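Local structure of group 3 allergen SMIPP-S Yv6023A04 (Sarcoptes scabiei type hominis, 3H7O) at residues D136-D139 with H140-K143; K100-G103 with L104-P108; E58-L62 with W63-G67; S180-A183 with G184-T187. The protein is an inactivated scabies mite paralogue of trypsin-like serine proteases of the S1 family, probably lacking endopeptidase activity. The protein carries 3 engineered substitutions. All coordinates share one frame; numbering follows the deposited sequence.

Interaction 1. Residues D136-D139 with H140-K143; sequences DPKD and HDLK
His140 turns back over the short 3-10 segment before it, and its ring nitrogen ND1 donates to Asp136 O at 3.0 Å. That oxygen lies 11° out of the imidazole plane, so the ring takes it at its edge. CG sits beside the backbone N of His140 (chi1 -62°), which directs the ring toward Asp136. At the far side of the ring NE2 bonds Gly132 O, so both nitrogens face carbonyl oxygens, which fixes the ring's rotation and is consistent with a protonated imidazole.

The backbone closes the turn. His140 N reaches Pro137 O at 2.9 Å, and Asp141 N reaches Lys138 O at 3.1 Å. At the start of the segment Asp136 OD1 takes the NH of Lys138 (3.1 Å) in an Asx turn.

The ammonium group supplies a third set of bonds. Lys143 bends at chi3 and chi4 (both -81°) and curls back along the chain, so that NZ donates to Asp139 O at 3.0 Å from above the Asp139 carbonyl plane and to Asp141 O at 2.7 Å in plane, on a lone pair. A third carbonyl, Tyr129 O, completes the grip: three oxygens hold one nitrogen, tying the end of the turn to the start of the strand. Asp141 OD1 accepts from Asn61 ND2.

By its place between strands 123-128 and 143-150, this loop probably matches the autolysis loop of trypsin. It lies at the surface, where His140 stacks on Trp63 of the 58-67 hairpin, and Lys143 leads into strand 143-150 of the second sheet.

Interaction 2. Residues K100-G103 with L104-P108; sequences KLDG and LKSKP
Two first torsions near +60° bring Asp102 and Ser106 together: chi1 is 67° in the aspartate and 52° in the serine, and each polar branch is thereby set between its own backbone N and carbonyl carbon. The result is an Asx turn, extended by further NH groups, in the surface linker that joins the two barrels of the chymotrypsin fold. Asp102 OD1 is the hub. Leu104 N donates to it at 2.7 Å from above the carboxylate plane, while Ser106 N arrives at 3.0 Å from the opposite face, on the syn side. Lys105 N, between these two, makes weak bonds to both OD1 and OD2. Such a cluster would probably favour the ionised carboxylate, though Glu58 OE2, near OD2, would oppose this.

In return Ser106 OG accepts from Asp102 N at 3.3 Å, and it also bonds Glu58 OE2. Gly103 passes the bend at positive phi, and its N makes a weak bond to Ser106 O.

Apolar contacts lie behind the turn, where Leu101 and Pro108 both rest on Ile32 of strand 26-32. There Leu101 splits its two methyls, CD2 meeting Ser106 CB at 3.9 Å and CD1 meeting Pro108 CG at 3.9 Å.

Interaction 3. Residues E58-L62 with W63-G67; sequences ESTNL and WEDPG
Asn61 OD1 is gripped by two successive NH groups, Trp63 N at 2.9 Å and Glu64 N at 2.8 Å, which come from opposite faces of the amide plane. The bond from Glu64 is nearly straight, with 175° at the hydrogen; the one from Trp63 closes an Asx turn. The side chain reaches them because CG lies anti to the backbone N (chi1 -180°), and ND2 on the other branch is held by Asp141 and by Pro137 O. With both ends of the amide engaged, its rotation is fixed.

Next along the loop, Asn61 and Asp65 form a single antiparallel bridge, a hydrogen-bonded pair in which Asp65 N donates to Asn61 O at 2.9 Å. Asp65 also accepts two bonds from the other arm. Its OD2 takes Thr60 N at 3.1 Å, on the anti side of the carboxylate, and its carbonyl oxygen takes the hydroxyl of Ser59 at 2.8 Å from OG.

Where the arms meet at the open end, Gly67 CA makes a CA-H...O contact of 3.5 Å with Glu58 O, a buried carbonyl with no conventional hydrogen-bond partner in the model. Glu58 uses OE1 for a salt bridge with Lys68 and OE2 for a hydrogen bond with Ser106 OG.

These residues make the irregular hairpin between strands 54-57 and 68-78 of the first barrel, with Leu62 packed against strand 14-19.

Interaction 4. Residues S180-A183 with G184-T187; sequences SGDA and GDPT. With GOL (glycerol), chain F.
Asp182 and Asp185 bring their carboxylates together with OD1 of the first only 2.6 Å from OD2 of the second. Both side chains have CG beside the backbone N (chi1 -74° and -82°), yet their carboxylate planes stand 75° apart and the groups meet at a slant. Two acid oxygens so close suggest that one group probably holds a proton. Asp182 is steadied further by Gly130 N at OD1 and Glu179 N at OD2, and a glycerol, probably from the crystallisation liquor, donates from O3 to Asp182 OD2 at 2.7 Å. A water lies 2.9 Å from Asp185 OD1 and also near Gly181 O, its protons not settled between them.

Beneath the side chains the backbone makes a type II turn, with Asp185 N donating to Asp182 O at 3.0 Å. In the chymotrypsin fold this is the nucleophile loop; by its place in the family's GDSGGP motif, Ala183, its methyl against His43 and Cys44, probably stands where active relatives carry the catalytic serine. The NH groups equivalent to those of the oxyanion hole appear to be engaged: Gly181 N with Asp131 OD1, Ala183 N with Ser180 O at 3.3 Å.

Gly184 takes the positive phi of the turn's third position. Past the turn the chain enters strand 186-189, and Thr187 OG1 makes a weak 3.3 Å bond back to Asp185 O.

Interaction 4 is the buried one, its centre about 4 Å from that of the chain; the other three centres lie about 17 Å out. Interactions 1 and 2 are surface turns and interaction 3 is partly buried between them, touching both: Leu142 N meets Thr60 O on one side, and Lys105 CB packs on Glu58 CG on the other. Residues 58-67 belong to the first barrel and 136-143 to the second, so that contact bridges the halves, as the linker 100-108 does along the chain. In the outer loops side-chain oxygens or an ammonium group capture backbone partners, whereas at 180-187 two acids crowd together at what would be the active-site loop of active relatives.

Interaction 1. Residues D136-D139 with H140-K143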
ATOM      1  N   ASP A 136      -9.300 -19.756   2.162  1.00 36.14           N
ATOM      2  CA  ASP A 136      -8.045 -20.494   2.046  1.00 34.86           C
ATOM      3  C   ASP A 136      -6.931 -19.755   2.792  1.00 33.51           C
ATOM      4  O   ASP A 136      -6.698 -18.570   2.536  1.00 33.25           O
ATOM      5  CB  ASP A 136      -7.678 -20.677   0.564  1.00 35.67           C
ATOM      6  CG  ASP A 136      -6.675 -21.800   0.330  1.00 37.23           C
ATOM      7  OD1 ASP A 136      -5.760 -22.001   1.157  1.00 38.83           O
ATOM      8  OD2 ASP A 136      -6.797 -22.484  -0.708  1.00 40.96           O
ATOM      9  N   PRO A 137      -6.250 -20.446   3.730  1.00 32.71           N
ATOM     10  CA  PRO A 137      -5.108 -19.875   4.459  1.00 32.40           C
ATOM     11  C   PRO A 137      -3.989 -19.365   3.542  1.00 31.90           C
ATOM     12  O   PRO A 137      -3.374 -18.335   3.837  1.00 31.19           O
ATOM     13  CB  PRO A 137      -4.611 -21.049   5.300  1.00 32.23           C
ATOM     14  CG  PRO A 137      -5.820 -21.877   5.523  1.00 33.49           C
ATOM     15  CD  PRO A 137      -6.629 -21.768   4.266  1.00 32.70           C
ATOM     16  N   LYS A 138      -3.739 -20.076   2.442  1.00 31.76           N
ATOM     17  CA  LYS A 138      -2.720 -19.674   1.466  1.00 31.99           C
ATOM     18  C   LYS A 138      -3.027 -18.327   0.814  1.00 31.55           C
ATOM     19  O   LYS A 138      -2.108 -17.593   0.447  1.00 31.15           O
ATOM     20  CB  LYS A 138      -2.525 -20.754   0.397  1.00 32.88           C
ATOM     21  CG  LYS A 138      -1.921 -22.043   0.933  1.00 35.73           C
ATOM     22  CD  LYS A 138      -1.720 -23.072  -0.166  1.00 40.13           C
ATOM     23  CE  LYS A 138      -1.302 -24.415   0.418  1.00 43.29           C
ATOM     24  NZ  LYS A 138      -1.193 -25.471  -0.626  1.00 44.19           N
ATOM     25  N   ASP A 139      -4.315 -18.003   0.681  1.00 31.07           N
ATOM     26  CA  ASP A 139      -4.736 -16.697   0.173  1.00 32.18           C
ATOM     27  C   ASP A 139      -4.278 -15.560   1.079  1.00 31.55           C
ATOM     28  O   ASP A 139      -4.263 -14.404   0.665  1.00 32.94           O
ATOM     29  CB  ASP A 139      -6.258 -16.625   0.019  1.00 33.19           C
ATOM     30  CG  ASP A 139      -6.776 -17.462  -1.132  1.00 35.74           C
ATOM     31  OD1 ASP A 139      -5.985 -17.830  -2.023  1.00 39.55           O
ATOM     32  OD2 ASP A 139      -7.990 -17.748  -1.142  1.00 41.33           O
ATOM     33  N   HIS A 140      -3.903 -15.897   2.310  1.00 30.66           N
ATOM     34  CA  HIS A 140      -3.493 -14.900   3.295  1.00 31.51           C
ATOM     35  C   HIS A 140      -1.979 -14.817   3.477  1.00 30.30           C
ATOM     36  O   HIS A 140      -1.503 -14.157   4.397  1.00 29.80           O
ATOM     37  CB  HIS A 140      -4.209 -15.146   4.631  1.00 31.83           C
ATOM     38  CG  HIS A 140      -5.696 -15.015   4.536  1.00 34.92           C
ATOM     39  ND1 HIS A 140      -6.505 -16.034   4.081  1.00 36.41           N
ATOM     40  CD2 HIS A 140      -6.521 -13.976   4.812  1.00 38.49           C
ATOM     41  CE1 HIS A 140      -7.762 -15.630   4.080  1.00 35.88           C
ATOM     42  NE2 HIS A 140      -7.800 -14.388   4.526  1.00 41.38           N
ATOM     43  N   ASP A 141      -1.232 -15.476   2.587  1.00 29.52           N
ATOM     44  CA  ASP A 141       0.229 -15.386   2.577  1.00 29.11           C
ATOM     45  C   ASP A 141       0.686 -13.995   2.171  1.00 28.38           C
ATOM     46  O   ASP A 141       0.054 -13.347   1.332  1.00 27.41           O
ATOM     47  CB  ASP A 141       0.830 -16.367   1.566  1.00 29.67           C
ATOM     48  CG  ASP A 141       0.841 -17.801   2.057  1.00 30.91           C
ATOM     49  OD1 ASP A 141       0.958 -18.041   3.277  1.00 31.46           O
ATOM     50  OD2 ASP A 141       0.750 -18.695   1.200  1.00 30.33           O
ATOM     51  N   LEU A 142       1.798 -13.553   2.749  1.00 27.88           N
ATOM     52  CA  LEU A 142       2.528 -12.412   2.212  1.00 28.01           C
ATOM     53  C   LEU A 142       3.080 -12.796   0.843  1.00 28.00           C
ATOM     54  O   LEU A 142       3.740 -13.827   0.695  1.00 28.38           O
ATOM     55  CB  LEU A 142       3.673 -12.001   3.141  1.00 28.94           C
ATOM     56  CG  LEU A 142       4.586 -10.863   2.664  1.00 28.88           C
ATOM     57  CD1 LEU A 142       3.835  -9.540   2.560  1.00 25.86           C
ATOM     58  CD2 LEU A 142       5.765 -10.724   3.601  1.00 31.42           C
ATOM     59  N   LYS A 143       2.786 -11.967  -0.152  1.00 27.69           N
ATOM     60  CA  LYS A 143       3.254 -12.191  -1.515  1.00 28.66           C
ATOM     61  C   LYS A 143       4.016 -10.961  -1.986  1.00 27.74           C
ATOM     62  O   LYS A 143       3.763  -9.849  -1.512  1.00 27.11           O
ATOM     63  CB  LYS A 143       2.070 -12.470  -2.452  1.00 28.88           C
ATOM     64  CG  LYS A 143       1.267 -13.732  -2.119  1.00 31.93           C
ATOM     65  CD  LYS A 143      -0.138 -13.697  -2.742  1.00 35.56           C
ATOM     66  CE  LYS A 143      -1.125 -12.862  -1.901  1.00 37.06           C
ATOM     67  NZ  LYS A 143      -1.680 -13.615  -0.724  1.00 31.27           N
TER

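Interaction 2. Residues K100-G103 with L104-P108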
ATOM      1  N   LYS A 100       6.138  -1.918  17.742  1.00 29.01           N
ATOM      2  CA  LYS A 100       7.328  -2.507  18.355  1.00 30.17           C
ATOM      3  C   LYS A 100       8.298  -2.982  17.272  1.00 31.06           C
ATOM      4  O   LYS A 100       8.415  -4.186  17.000  1.00 30.55           O
ATOM      5  CB  LYS A 100       6.946  -3.675  19.274  1.00 31.12           C
ATOM      6  CG  LYS A 100       6.140  -3.285  20.503  1.00 31.49           C
ATOM      7  CD  LYS A 100       5.961  -4.463  21.453  1.00 33.05           C
ATOM      8  CE  LYS A 100       7.234  -4.753  22.241  1.00 35.53           C
ATOM      9  NZ  LYS A 100       6.983  -5.686  23.375  1.00 38.79           N
ATOM     10  N   LEU A 101       8.991  -2.029  16.653  1.00 30.46           N
ATOM     11  CA  LEU A 101       9.922  -2.336  15.572  1.00 30.96           C
ATOM     12  C   LEU A 101      11.141  -3.077  16.111  1.00 31.82           C
ATOM     13  O   LEU A 101      11.732  -2.679  17.117  1.00 32.05           O
ATOM     14  CB  LEU A 101      10.346  -1.063  14.837  1.00 30.41           C
ATOM     15  CG  LEU A 101       9.255  -0.129  14.299  1.00 31.57           C
ATOM     16  CD1 LEU A 101       9.885   1.092  13.646  1.00 30.81           C
ATOM     17  CD2 LEU A 101       8.333  -0.843  13.319  1.00 29.06           C
ATOM     18  N   ASP A 102      11.495  -4.173  15.450  1.00 31.88           N
ATOM     19  CA  ASP A 102      12.645  -4.970  15.853  1.00 32.36           C
ATOM     20  C   ASP A 102      13.795  -4.835  14.854  1.00 32.96           C
ATOM     21  O   ASP A 102      14.850  -5.445  15.031  1.00 33.09           O
ATOM     22  CB  ASP A 102      12.241  -6.440  16.033  1.00 32.38           C
ATOM     23  CG  ASP A 102      11.840  -7.114  14.727  1.00 32.99           C
ATOM     24  OD1 ASP A 102      11.818  -6.447  13.669  1.00 32.20           O
ATOM     25  OD2 ASP A 102      11.548  -8.328  14.759  1.00 33.32           O
ATOM     26  N   GLY A 103      13.569  -4.049  13.800  1.00 32.63           N
ATOM     27  CA  GLY A 103      14.555  -3.830  12.737  1.00 32.80           C
ATOM     28  C   GLY A 103      14.816  -5.048  11.869  1.00 32.37           C
ATOM     29  O   GLY A 103      15.759  -5.059  11.077  1.00 32.18           O
ATOM     30  N   LEU A 104      13.971  -6.067  12.019  1.00 31.67           N
ATOM     31  CA  LEU A 104      14.150  -7.355  11.356  1.00 30.64           C
ATOM     32  C   LEU A 104      12.867  -7.779  10.628  1.00 29.90           C
ATOM     33  O   LEU A 104      12.815  -7.793   9.395  1.00 29.37           O
ATOM     34  CB  LEU A 104      14.578  -8.419  12.380  1.00 31.59           C
ATOM     35  CG  LEU A 104      15.838  -8.148  13.215  1.00 33.41           C
ATOM     36  CD1 LEU A 104      15.899  -9.041  14.460  1.00 37.34           C
ATOM     37  CD2 LEU A 104      17.111  -8.290  12.382  1.00 37.07           C
ATOM     38  N   LYS A 105      11.834  -8.118  11.394  1.00 29.56           N
ATOM     39  CA  LYS A 105      10.529  -8.439  10.821  1.00 29.02           C
ATOM     40  C   LYS A 105       9.733  -7.167  10.562  1.00 28.89           C
ATOM     41  O   LYS A 105       8.805  -7.165   9.752  1.00 27.73           O
ATOM     42  CB  LYS A 105       9.742  -9.363  11.749  1.00 29.39           C
ATOM     43  CG  LYS A 105      10.297 -10.771  11.882  1.00 31.03           C
ATOM     44  CD  LYS A 105       9.449 -11.565  12.865  1.00 32.33           C
ATOM     45  CE  LYS A 105       9.712 -13.050  12.768  1.00 38.33           C
ATOM     46  NZ  LYS A 105       8.607 -13.818  13.406  1.00 38.00           N
ATOM     47  N   SER A 106      10.098  -6.091  11.260  1.00 28.96           N
ATOM     48  CA  SER A 106       9.449  -4.793  11.090  1.00 29.70           C
ATOM     49  C   SER A 106      10.480  -3.670  11.061  1.00 30.19           C
ATOM     50  O   SER A 106      11.251  -3.482  12.009  1.00 30.12           O
ATOM     51  CB  SER A 106       8.396  -4.552  12.177  1.00 28.87           C
ATOM     52  OG  SER A 106       8.946  -4.748  13.470  1.00 30.37           O
ATOM     53  N   LYS A 107      10.490  -2.936   9.954  1.00 30.23           N
ATOM     54  CA  LYS A 107      11.515  -1.938   9.683  1.00 31.22           C
ATOM     55  C   LYS A 107      10.885  -0.864   8.805  1.00 30.70           C
ATOM     56  O   LYS A 107      10.103  -1.185   7.919  1.00 31.70           O
ATOM     57  CB  LYS A 107      12.695  -2.602   8.960  1.00 31.16           C
ATOM     58  CG  LYS A 107      13.961  -1.775   8.881  1.00 35.02           C
ATOM     59  CD  LYS A 107      15.047  -2.502   8.104  1.00 37.12           C
ATOM     60  CE  LYS A 107      16.194  -1.565   7.772  1.00 39.75           C
ATOM     61  NZ  LYS A 107      17.409  -2.297   7.330  1.00 44.33           N
ATOM     62  N   PRO A 108      11.212   0.417   9.046  1.00 30.35           N
ATOM     63  CA  PRO A 108      10.624   1.437   8.187  1.00 29.84           C
ATOM     64  C   PRO A 108      11.225   1.419   6.783  1.00 29.18           C
ATOM     65  O   PRO A 108      12.396   1.076   6.610  1.00 26.64           O
ATOM     66  CB  PRO A 108      10.982   2.751   8.898  1.00 30.53           C
ATOM     67  CG  PRO A 108      11.442   2.358  10.266  1.00 31.54           C
ATOM     68  CD  PRO A 108      12.040   1.009  10.110  1.00 30.03           C
TER

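Interaction 3. Residues E58-L62 with W63-G67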
ATOM      1  N   GLU A  58       4.834  -7.663  10.926  1.00 25.52           N
ATOM      2  CA  GLU A  58       5.726  -8.814  11.128  1.00 25.34           C
ATOM      3  C   GLU A  58       5.096 -10.139  10.693  1.00 25.08           C
ATOM      4  O   GLU A  58       5.419 -11.191  11.244  1.00 25.06           O
ATOM      5  CB  GLU A  58       6.205  -8.901  12.590  1.00 25.65           C
ATOM      6  CG  GLU A  58       6.916  -7.652  13.092  1.00 26.65           C
ATOM      7  CD  GLU A  58       7.623  -7.846  14.424  1.00 29.40           C
ATOM      8  OE1 GLU A  58       7.481  -8.921  15.044  1.00 29.30           O
ATOM      9  OE2 GLU A  58       8.331  -6.910  14.852  1.00 29.27           O
ATOM     10  N   SER A  59       4.223 -10.085   9.686  1.00 25.86           N
ATOM     11  CA  SER A  59       3.388 -11.228   9.324  1.00 26.35           C
ATOM     12  C   SER A  59       3.685 -11.792   7.936  1.00 26.00           C
ATOM     13  O   SER A  59       3.596 -11.092   6.930  1.00 27.69           O
ATOM     14  CB  SER A  59       1.897 -10.864   9.438  1.00 26.79           C
ATOM     15  OG  SER A  59       1.073 -11.949   9.039  1.00 26.11           O
ATOM     16  N   THR A  60       4.002 -13.079   7.896  1.00 25.67           N
ATOM     17  CA  THR A  60       4.256 -13.775   6.639  1.00 26.23           C
ATOM     18  C   THR A  60       2.967 -14.421   6.121  1.00 25.99           C
ATOM     19  O   THR A  60       2.855 -14.762   4.944  1.00 26.21           O
ATOM     20  CB  THR A  60       5.406 -14.789   6.823  1.00 26.75           C
ATOM     21  OG1 THR A  60       6.590 -14.066   7.185  1.00 26.84           O
ATOM     22  CG2 THR A  60       5.674 -15.589   5.549  1.00 26.10           C
ATOM     23  N   ASN A  61       1.999 -14.578   7.025  1.00 25.76           N
ATOM     24  CA  ASN A  61       0.653 -15.027   6.692  1.00 25.92           C
ATOM     25  C   ASN A  61      -0.290 -14.496   7.763  1.00 25.49           C
ATOM     26  O   ASN A  61      -0.092 -14.762   8.946  1.00 24.50           O
ATOM     27  CB  ASN A  61       0.579 -16.558   6.597  1.00 25.15           C
ATOM     28  CG  ASN A  61      -0.816 -17.058   6.245  1.00 27.53           C
ATOM     29  OD1 ASN A  61      -1.755 -16.939   7.038  1.00 28.19           O
ATOM     30  ND2 ASN A  61      -0.956 -17.630   5.057  1.00 25.21           N
ATOM     31  N   LEU A  62      -1.303 -13.735   7.345  1.00 25.73           N
ATOM     32  CA  LEU A  62      -2.176 -13.017   8.286  1.00 26.20           C
ATOM     33  C   LEU A  62      -2.852 -13.913   9.328  1.00 26.90           C
ATOM     34  O   LEU A  62      -3.155 -13.464  10.444  1.00 26.23           O
ATOM     35  CB  LEU A  62      -3.213 -12.180   7.533  1.00 25.86           C
ATOM     36  CG  LEU A  62      -2.678 -11.043   6.653  1.00 28.51           C
ATOM     37  CD1 LEU A  62      -3.825 -10.217   6.088  1.00 32.66           C
ATOM     38  CD2 LEU A  62      -1.703 -10.152   7.425  1.00 28.49           C
ATOM     39  N   TRP A  63      -3.069 -15.177   8.964  1.00 26.79           N
ATOM     40  CA  TRP A  63      -3.653 -16.167   9.868  1.00 28.05           C
ATOM     41  C   TRP A  63      -2.592 -17.009  10.575  1.00 28.66           C
ATOM     42  O   TRP A  63      -2.570 -17.091  11.806  1.00 29.27           O
ATOM     43  CB  TRP A  63      -4.598 -17.104   9.108  1.00 27.62           C
ATOM     44  CG  TRP A  63      -5.877 -16.476   8.630  1.00 29.27           C
ATOM     45  CD1 TRP A  63      -6.333 -15.214   8.893  1.00 29.67           C
ATOM     46  CD2 TRP A  63      -6.886 -17.108   7.833  1.00 27.81           C
ATOM     47  NE1 TRP A  63      -7.551 -15.015   8.289  1.00 31.49           N
ATOM     48  CE2 TRP A  63      -7.917 -16.163   7.637  1.00 28.15           C
ATOM     49  CE3 TRP A  63      -7.017 -18.382   7.260  1.00 27.03           C
ATOM     50  CZ2 TRP A  63      -9.064 -16.449   6.891  1.00 28.67           C
ATOM     51  CZ3 TRP A  63      -8.159 -18.667   6.519  1.00 26.62           C
ATOM     52  CH2 TRP A  63      -9.166 -17.703   6.342  1.00 28.63           C
ATOM     53  N   GLU A  64      -1.717 -17.629   9.783  1.00 29.34           N
ATOM     54  CA  GLU A  64      -0.806 -18.673  10.265  1.00 30.77           C
ATOM     55  C   GLU A  64       0.482 -18.168  10.912  1.00 30.73           C
ATOM     56  O   GLU A  64       1.061 -18.852  11.757  1.00 31.39           O
ATOM     57  CB  GLU A  64      -0.475 -19.642   9.133  1.00 30.89           C
ATOM     58  CG  GLU A  64      -1.696 -20.377   8.611  1.00 36.99           C
ATOM     59  CD  GLU A  64      -1.347 -21.469   7.629  1.00 41.23           C
ATOM     60  OE1 GLU A  64      -0.701 -21.174   6.598  1.00 45.24           O
ATOM     61  OE2 GLU A  64      -1.732 -22.624   7.890  1.00 44.63           O
ATOM     62  N   ASP A  65       0.943 -16.995  10.489  1.00 30.35           N
ATOM     63  CA  ASP A  65       2.072 -16.331  11.135  1.00 31.33           C
ATOM     64  C   ASP A  65       1.648 -14.888  11.395  1.00 30.64           C
ATOM     65  O   ASP A  65       2.093 -13.977  10.691  1.00 31.36           O
ATOM     66  CB  ASP A  65       3.333 -16.398  10.259  1.00 31.48           C
ATOM     67  CG  ASP A  65       4.533 -15.697  10.896  1.00 37.18           C
ATOM     68  OD1 ASP A  65       4.854 -16.005  12.066  1.00 38.77           O
ATOM     69  OD2 ASP A  65       5.148 -14.830  10.230  1.00 36.90           O
ATOM     70  N   PRO A  66       0.771 -14.679  12.396  1.00 29.58           N
ATOM     71  CA  PRO A  66       0.073 -13.394  12.535  1.00 29.74           C
ATOM     72  C   PRO A  66       0.941 -12.206  12.957  1.00 29.06           C
ATOM     73  O   PRO A  66       0.494 -11.061  12.845  1.00 28.55           O
ATOM     74  CB  PRO A  66      -0.983 -13.685  13.606  1.00 29.29           C
ATOM     75  CG  PRO A  66      -0.393 -14.777  14.420  1.00 30.30           C
ATOM     76  CD  PRO A  66       0.370 -15.632  13.449  1.00 30.11           C
ATOM     77  N   GLY A  67       2.159 -12.479  13.426  1.00 28.08           N
ATOM     78  CA  GLY A  67       3.092 -11.436  13.855  1.00 27.44           C
ATOM     79  C   GLY A  67       2.565 -10.619  15.026  1.00 27.32           C
ATOM     80  O   GLY A  67       2.237 -11.166  16.078  1.00 28.13           O
TER

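Interaction 4. Residues S180-A183 with G184-T187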
ATOM      1  N   SER A 180      -8.258  -6.191  -4.880  1.00 29.55           N
ATOM      2  CA  SER A 180      -8.765  -5.006  -4.186  1.00 30.02           C
ATOM      3  C   SER A 180      -8.091  -4.799  -2.826  1.00 29.06           C
ATOM      4  O   SER A 180      -7.841  -3.667  -2.428  1.00 29.27           O
ATOM      5  CB  SER A 180     -10.286  -5.065  -4.034  1.00 30.02           C
ATOM      6  OG  SER A 180     -10.658  -6.077  -3.120  1.00 34.32           O
ATOM      7  N   GLY A 181      -7.789  -5.898  -2.135  1.00 28.53           N
ATOM      8  CA  GLY A 181      -7.061  -5.861  -0.861  1.00 28.23           C
ATOM      9  C   GLY A 181      -5.605  -5.435  -0.974  1.00 28.87           C
ATOM     10  O   GLY A 181      -4.944  -5.184   0.041  1.00 29.41           O
ATOM     11  N   ASP A 182      -5.100  -5.345  -2.205  1.00 28.05           N
ATOM     12  CA  ASP A 182      -3.733  -4.892  -2.448  1.00 28.16           C
ATOM     13  C   ASP A 182      -3.597  -3.369  -2.545  1.00 28.23           C
ATOM     14  O   ASP A 182      -2.493  -2.854  -2.712  1.00 27.86           O
ATOM     15  CB  ASP A 182      -3.144  -5.565  -3.693  1.00 27.74           C
ATOM     16  CG  ASP A 182      -2.780  -7.016  -3.452  1.00 29.85           C
ATOM     17  OD1 ASP A 182      -2.001  -7.287  -2.511  1.00 30.35           O
ATOM     18  OD2 ASP A 182      -3.268  -7.886  -4.205  1.00 27.08           O
ATOM     19  N   ALA A 183      -4.717  -2.654  -2.447  1.00 28.42           N
ATOM     20  CA  ALA A 183      -4.678  -1.201  -2.319  1.00 28.27           C
ATOM     21  C   ALA A 183      -3.814  -0.868  -1.111  1.00 28.54           C
ATOM     22  O   ALA A 183      -3.933  -1.509  -0.066  1.00 28.37           O
ATOM     23  CB  ALA A 183      -6.077  -0.636  -2.138  1.00 28.45           C
ATOM     24  N   GLY A 184      -2.935   0.118  -1.260  1.00 27.45           N
ATOM     25  CA  GLY A 184      -2.057   0.511  -0.169  1.00 27.89           C
ATOM     26  C   GLY A 184      -0.765  -0.286  -0.065  1.00 27.63           C
ATOM     27  O   GLY A 184       0.094   0.039   0.760  1.00 27.29           O
ATOM     28  N   ASP A 185      -0.616  -1.324  -0.894  1.00 26.78           N
ATOM     29  CA  ASP A 185       0.597  -2.157  -0.888  1.00 26.61           C
ATOM     30  C   ASP A 185       1.862  -1.327  -1.114  1.00 26.62           C
ATOM     31  O   ASP A 185       1.920  -0.527  -2.049  1.00 27.33           O
ATOM     32  CB  ASP A 185       0.541  -3.255  -1.956  1.00 25.79           C
ATOM     33  CG  ASP A 185      -0.256  -4.480  -1.526  1.00 28.14           C
ATOM     34  OD1 ASP A 185      -0.954  -4.455  -0.485  1.00 28.00           O
ATOM     35  OD2 ASP A 185      -0.189  -5.486  -2.264  1.00 27.52           O
ATOM     36  N   PRO A 186       2.882  -1.512  -0.251  1.00 25.93           N
ATOM     37  CA  PRO A 186       4.147  -0.815  -0.464  1.00 25.70           C
ATOM     38  C   PRO A 186       4.799  -1.276  -1.759  1.00 25.75           C
ATOM     39  O   PRO A 186       4.740  -2.465  -2.099  1.00 23.91           O
ATOM     40  CB  PRO A 186       4.995  -1.225   0.747  1.00 26.60           C
ATOM     41  CG  PRO A 186       4.369  -2.482   1.265  1.00 25.01           C
ATOM     42  CD  PRO A 186       2.903  -2.360   0.954  1.00 25.92           C
ATOM     43  N   THR A 187       5.384  -0.330  -2.485  1.00 26.53           N
ATOM     44  CA  THR A 187       6.056  -0.629  -3.738  1.00 27.88           C
ATOM     45  C   THR A 187       7.424   0.031  -3.711  1.00 27.95           C
ATOM     46  O   THR A 187       7.541   1.256  -3.567  1.00 27.28           O
ATOM     47  CB  THR A 187       5.217  -0.191  -4.948  1.00 28.88           C
ATOM     48  OG1 THR A 187       3.856  -0.601  -4.752  1.00 30.53           O
ATOM     49  CG2 THR A 187       5.739  -0.839  -6.213  1.00 29.81           C
TER
HETATM   50  C1  GOL F 232       1.624  -9.265  -5.601  1.00 41.19           C
HETATM   51  O1  GOL F 232       2.694  -9.832  -4.891  1.00 38.71           O
HETATM   52  C2  GOL F 232       0.448  -9.058  -4.657  1.00 42.66           C
HETATM   53  O2  GOL F 232       0.915  -8.569  -3.418  1.00 41.93           O
HETATM   54  C3  GOL F 232      -0.308 -10.371  -4.490  1.00 40.58           C
HETATM   55  O3  GOL F 232      -1.693 -10.129  -4.336  1.00 37.76           O
HETATM   56  O   HOH W   1      -2.223  -6.176   1.440  1.00 30.16           O